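PDB 5X2H: CRISPR-associated endonuclease Cas9 from Campylobacter jejuni subsp. jejuni serotype O:2, which cleaves, in its full-length form, DNA matching its CRISPR guide RNA through RuvC-like and HNH nuclease domains, defending bacteria against mobile genetic elements. Local coordinates for residues R70-F82 against F222-A236. Numbering follows the deposited sequence.
With nucleotides of chain B.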
# COMPACT_ATOMS: atom_id res chain seq x y z
N ARG A 70 12.74 -7.18 22.63
CA ARG A 70 12.18 -6.82 23.93
C ARG A 70 12.27 -7.99 24.91
O ARG A 70 12.58 -7.80 26.09
CB ARG A 70 10.73 -6.36 23.75
CG ARG A 70 10.11 -5.71 24.96
CD ARG A 70 8.87 -4.91 24.58
NE ARG A 70 7.82 -5.74 24.00
CZ ARG A 70 7.43 -5.68 22.73
NH1 ARG A 70 6.47 -6.47 22.29
NH2 ARG A 70 8.00 -4.81 21.90
N LEU A 71 12.03 -9.21 24.42
CA LEU A 71 12.17 -10.39 25.27
C LEU A 71 13.64 -10.69 25.56
O LEU A 71 13.98 -11.08 26.68
CB LEU A 71 11.50 -11.60 24.62
CG LEU A 71 9.97 -11.54 24.56
CD1 LEU A 71 9.39 -12.74 23.82
CD2 LEU A 71 9.39 -11.45 25.96
N ASN A 72 14.52 -10.51 24.57
CA ASN A 72 15.95 -10.68 24.81
C ASN A 72 16.45 -9.71 25.86
O ASN A 72 17.27 -10.07 26.71
CB ASN A 72 16.73 -10.50 23.50
CG ASN A 72 16.65 -11.72 22.60
OD1 ASN A 72 16.01 -12.71 22.92
ND2 ASN A 72 17.32 -11.64 21.45
N HIS A 73 15.96 -8.47 25.83
CA HIS A 73 16.37 -7.48 26.82
C HIS A 73 15.98 -7.92 28.22
O HIS A 73 16.77 -7.80 29.16
CB HIS A 73 15.76 -6.12 26.48
CG HIS A 73 16.39 -4.97 27.21
ND1 HIS A 73 16.24 -3.67 26.80
CD2 HIS A 73 17.17 -4.94 28.32
CE1 HIS A 73 16.89 -2.87 27.63
NE2 HIS A 73 17.47 -3.62 28.55
N LEU A 74 14.77 -8.45 28.38
CA LEU A 74 14.35 -8.93 29.69
C LEU A 74 15.16 -10.15 30.11
O LEU A 74 15.54 -10.28 31.28
CB LEU A 74 12.86 -9.25 29.68
CG LEU A 74 11.97 -8.04 29.41
CD1 LEU A 74 10.54 -8.48 29.22
CD2 LEU A 74 12.07 -7.04 30.53
N LYS A 75 15.44 -11.06 29.16
CA LYS A 75 16.28 -12.21 29.48
C LYS A 75 17.67 -11.78 29.94
O LYS A 75 18.26 -12.44 30.80
CB LYS A 75 16.37 -13.14 28.26
CG LYS A 75 15.06 -13.84 27.93
CD LYS A 75 15.13 -14.59 26.59
CE LYS A 75 13.80 -15.24 26.26
NZ LYS A 75 13.79 -15.88 24.92
N HIS A 76 18.20 -10.69 29.38
CA HIS A 76 19.45 -10.14 29.89
C HIS A 76 19.29 -9.63 31.31
O HIS A 76 20.13 -9.91 32.18
CB HIS A 76 19.94 -9.01 28.98
CG HIS A 76 20.65 -9.49 27.74
ND1 HIS A 76 21.78 -10.27 27.78
CD2 HIS A 76 20.39 -9.26 26.43
CE1 HIS A 76 22.18 -10.52 26.55
NE2 HIS A 76 21.36 -9.91 25.71
N LEU A 77 18.22 -8.88 31.57
CA LEU A 77 18.00 -8.34 32.91
C LEU A 77 17.78 -9.46 33.92
O LEU A 77 18.30 -9.41 35.04
CB LEU A 77 16.81 -7.38 32.91
CG LEU A 77 16.89 -6.14 32.01
CD1 LEU A 77 15.58 -5.39 32.03
CD2 LEU A 77 18.04 -5.24 32.45
N ILE A 78 17.01 -10.48 33.54
CA ILE A 78 16.78 -11.62 34.42
C ILE A 78 18.08 -12.35 34.70
O ILE A 78 18.38 -12.69 35.85
CB ILE A 78 15.72 -12.55 33.80
CG1 ILE A 78 14.33 -11.90 33.88
CG2 ILE A 78 15.73 -13.91 34.47
CD1 ILE A 78 13.28 -12.60 33.05
N ALA A 79 18.88 -12.60 33.66
CA ALA A 79 20.14 -13.31 33.86
C ALA A 79 21.11 -12.50 34.71
O ALA A 79 21.86 -13.07 35.51
CB ALA A 79 20.77 -13.65 32.51
N ASN A 80 21.12 -11.18 34.55
CA ASN A 80 22.03 -10.35 35.33
C ASN A 80 21.56 -10.23 36.78
O ASN A 80 22.37 -10.33 37.71
CB ASN A 80 22.15 -8.96 34.70
CG ASN A 80 22.79 -9.00 33.33
OD1 ASN A 80 23.47 -9.96 32.98
ND2 ASN A 80 22.59 -7.94 32.55
N GLU A 81 20.26 -10.02 36.99
CA GLU A 81 19.76 -9.79 38.34
C GLU A 81 19.72 -11.08 39.15
O GLU A 81 20.07 -11.09 40.34
CB GLU A 81 18.37 -9.15 38.28
CG GLU A 81 17.77 -8.83 39.64
CD GLU A 81 18.39 -7.60 40.28
OE1 GLU A 81 19.23 -6.94 39.63
OE2 GLU A 81 18.02 -7.29 41.43
N PHE A 82 19.30 -12.18 38.53
CA PHE A 82 19.15 -13.45 39.23
C PHE A 82 20.37 -14.34 39.13
O PHE A 82 20.37 -15.43 39.71
CB PHE A 82 17.92 -14.19 38.71
CG PHE A 82 16.61 -13.50 38.98
CD1 PHE A 82 16.54 -12.47 39.91
CD2 PHE A 82 15.46 -13.87 38.31
CE1 PHE A 82 15.35 -11.83 40.17
CE2 PHE A 82 14.26 -13.23 38.57
CZ PHE A 82 14.20 -12.21 39.49
N PHE A 222 11.57 -11.77 48.62
CA PHE A 222 12.37 -11.75 47.40
C PHE A 222 13.16 -10.45 47.34
O PHE A 222 12.60 -9.36 47.50
CB PHE A 222 11.47 -11.90 46.17
CG PHE A 222 12.15 -12.53 44.98
CD1 PHE A 222 13.18 -11.88 44.33
CD2 PHE A 222 11.76 -13.78 44.52
CE1 PHE A 222 13.81 -12.46 43.24
CE2 PHE A 222 12.38 -14.36 43.44
CZ PHE A 222 13.40 -13.70 42.79
N SER A 223 14.46 -10.57 47.11
CA SER A 223 15.37 -9.43 47.11
C SER A 223 15.78 -9.10 45.68
O SER A 223 16.22 -9.98 44.94
CB SER A 223 16.61 -9.72 47.97
OG SER A 223 17.15 -10.99 47.67
N PHE A 224 15.63 -7.84 45.31
CA PHE A 224 16.04 -7.36 43.99
C PHE A 224 16.25 -5.86 44.07
O PHE A 224 15.57 -5.16 44.82
CB PHE A 224 15.01 -7.71 42.91
CG PHE A 224 13.58 -7.45 43.33
CD1 PHE A 224 13.05 -6.17 43.26
CD2 PHE A 224 12.78 -8.49 43.78
CE1 PHE A 224 11.74 -5.94 43.64
CE2 PHE A 224 11.48 -8.25 44.17
CZ PHE A 224 10.96 -6.98 44.10
N SER A 225 17.20 -5.37 43.28
CA SER A 225 17.47 -3.94 43.24
C SER A 225 16.26 -3.18 42.72
O SER A 225 15.48 -3.69 41.90
CB SER A 225 18.69 -3.66 42.36
OG SER A 225 18.52 -4.18 41.06
N LYS A 226 16.09 -1.95 43.21
CA LYS A 226 14.99 -1.11 42.75
C LYS A 226 15.10 -0.85 41.25
O LYS A 226 14.07 -0.77 40.56
CB LYS A 226 14.96 0.21 43.52
N LYS A 227 16.32 -0.73 40.74
CA LYS A 227 16.52 -0.50 39.31
C LYS A 227 16.03 -1.68 38.48
O LYS A 227 15.64 -1.49 37.32
CB LYS A 227 18.00 -0.23 39.04
CG LYS A 227 18.33 0.13 37.61
CD LYS A 227 19.83 0.12 37.38
CE LYS A 227 20.16 0.24 35.90
NZ LYS A 227 21.52 -0.31 35.59
N PHE A 228 16.01 -2.88 39.06
CA PHE A 228 15.56 -4.06 38.32
C PHE A 228 14.09 -3.95 37.96
O PHE A 228 13.71 -4.10 36.79
CB PHE A 228 15.83 -5.32 39.14
CG PHE A 228 15.27 -6.57 38.53
CD1 PHE A 228 15.75 -7.05 37.32
CD2 PHE A 228 14.27 -7.29 39.17
CE1 PHE A 228 15.24 -8.20 36.75
CE2 PHE A 228 13.75 -8.44 38.61
CZ PHE A 228 14.24 -8.90 37.40
N GLU A 229 13.23 -3.69 38.95
CA GLU A 229 11.80 -3.58 38.67
C GLU A 229 11.50 -2.42 37.73
O GLU A 229 10.66 -2.53 36.84
CB GLU A 229 11.00 -3.42 39.97
CG GLU A 229 9.50 -3.37 39.73
CD GLU A 229 8.73 -2.88 40.94
OE1 GLU A 229 7.51 -2.64 40.80
OE2 GLU A 229 9.34 -2.72 42.01
N GLU A 230 12.19 -1.29 37.92
CA GLU A 230 11.98 -0.15 37.04
C GLU A 230 12.37 -0.48 35.60
O GLU A 230 11.67 -0.11 34.66
CB GLU A 230 12.76 1.06 37.55
N GLU A 231 13.49 -1.19 35.43
CA GLU A 231 13.91 -1.57 34.09
C GLU A 231 12.97 -2.59 33.47
O GLU A 231 12.61 -2.49 32.29
CB GLU A 231 15.34 -2.12 34.12
CG GLU A 231 16.41 -1.05 34.15
CD GLU A 231 17.71 -1.52 33.52
OE1 GLU A 231 18.59 -2.02 34.25
OE2 GLU A 231 17.84 -1.41 32.28
N VAL A 232 12.54 -3.58 34.25
CA VAL A 232 11.65 -4.62 33.73
C VAL A 232 10.33 -4.01 33.27
O VAL A 232 9.83 -4.32 32.18
CB VAL A 232 11.43 -5.71 34.79
CG1 VAL A 232 10.24 -6.59 34.41
CG2 VAL A 232 12.68 -6.55 34.95
N LEU A 233 9.75 -3.11 34.08
CA LEU A 233 8.47 -2.51 33.72
C LEU A 233 8.60 -1.63 32.48
O LEU A 233 7.76 -1.70 31.58
CB LEU A 233 7.92 -1.71 34.90
CG LEU A 233 7.45 -2.53 36.10
CD1 LEU A 233 7.03 -1.61 37.23
CD2 LEU A 233 6.32 -3.46 35.71
N SER A 234 9.64 -0.79 32.42
CA SER A 234 9.78 0.11 31.28
C SER A 234 10.08 -0.66 29.99
O SER A 234 9.56 -0.32 28.93
CB SER A 234 10.87 1.14 31.55
OG SER A 234 12.13 0.52 31.72
N VAL A 235 10.90 -1.71 30.08
CA VAL A 235 11.26 -2.46 28.88
C VAL A 235 10.08 -3.29 28.38
O VAL A 235 9.82 -3.36 27.18
CB VAL A 235 12.50 -3.34 29.15
CG1 VAL A 235 12.68 -4.37 28.04
CG2 VAL A 235 13.75 -2.48 29.27
N ALA A 236 9.35 -3.92 29.30
CA ALA A 236 8.26 -4.81 28.89
C ALA A 236 7.11 -4.05 28.25
O ALA A 236 6.42 -4.60 27.38
CB ALA A 236 7.76 -5.62 30.09
P A B 63 20.35 -8.63 22.37
OP1 A B 63 21.33 -9.56 22.98
OP2 A B 63 19.41 -9.14 21.34
O5' A B 63 19.48 -7.96 23.53
C5' A B 63 18.45 -7.03 23.23
C4' A B 63 18.62 -5.73 23.99
O4' A B 63 18.90 -6.04 25.38
C3' A B 63 19.78 -4.84 23.55
O3' A B 63 19.50 -3.96 22.47
C2' A B 63 20.13 -4.08 24.83
O2' A B 63 19.25 -2.98 25.02
C1' A B 63 19.83 -5.12 25.90
N9 A B 63 21.04 -5.85 26.31
C8 A B 63 21.96 -6.49 25.52
N7 A B 63 22.94 -7.06 26.18
C5 A B 63 22.64 -6.78 27.51
C6 A B 63 23.28 -7.12 28.71
N6 A B 63 24.41 -7.83 28.75
N1 A B 63 22.73 -6.68 29.86
C2 A B 63 21.60 -5.96 29.80
N3 A B 63 20.90 -5.59 28.73
C4 A B 63 21.47 -6.04 27.61
P A B 46 10.35 -17.41 23.58
OP1 A B 46 11.33 -16.36 23.98
OP2 A B 46 8.95 -17.03 23.27
O5' A B 46 10.95 -18.16 22.32
C5' A B 46 12.27 -18.68 22.34
C4' A B 46 12.54 -19.53 21.13
O4' A B 46 11.73 -20.73 21.17
C3' A B 46 12.18 -18.90 19.79
O3' A B 46 13.16 -17.99 19.32
C2' A B 46 12.00 -20.12 18.90
O2' A B 46 13.26 -20.64 18.50
C1' A B 46 11.34 -21.10 19.86
N9 A B 46 9.87 -21.04 19.77
C8 A B 46 8.99 -20.38 20.58
N7 A B 46 7.73 -20.52 20.22
C5 A B 46 7.80 -21.33 19.09
C6 A B 46 6.81 -21.85 18.23
N6 A B 46 5.50 -21.63 18.38
N1 A B 46 7.22 -22.62 17.20
C2 A B 46 8.53 -22.84 17.05
N3 A B 46 9.55 -22.41 17.79
C4 A B 46 9.11 -21.65 18.80
O HOH W 1 7.12 -7.15 26.25
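One carboxylate oxygen, OE2 of Glu-81, takes two hydrogen bonds from Ser-225, the N-cap residue of helix 226-236. The backbone N of Ser-225 meets OE2 nearly head-on at 2.8 Å. Its OG comes to the same oxygen from the syn side, tilted out of the carboxylate plane, at 3.2 Å. An acid at the start of a helix would probably also gain from the helix dipole. The Glu-81 chain, bent at chi2 (76°), lies flat on Phe-228. CG sits 3.6 Å from the ring centroid, a CH-pi contact, and the carboxylate plane is only 6° from that of the ring. Val-232 CG2 covers the other face, and Phe-228 is a knob in the hole formed by Leu-77, Ile-78, Glu-81 and Phe-82. Beyond it, Phe-82 meets Phe-222 and Phe-228 obliquely, an aromatic cluster that Phe-124 of helix 121-133 extends.

Further along, Leu-74 CD2 packs against Val-235 CG1 at 3.7 Å. Val-235 CG2, placed opposite the carbonyl carbon, lies over one face of the His-73 ring, while the ribose of A63 of chain B covers the opposite face. A water links Arg-70 NE to Ala-236 O. A flank of helix 70-82 binds the guide RNA: His-76 lies over the A63 base and donates from NE2 to its OP1 at 2.8 Å, Asn-80 reaches its N1, and Lys-75 NZ donates to OP1 of A46 of chain B. The axes of 70-82 and 226-236 approach to 9.8 Å, their directions 171° apart: the C-terminal part of helix 51-82, the arginine-rich bridge helix of Cas9, packs antiparallel against helix 226-236 while contacting the RNA.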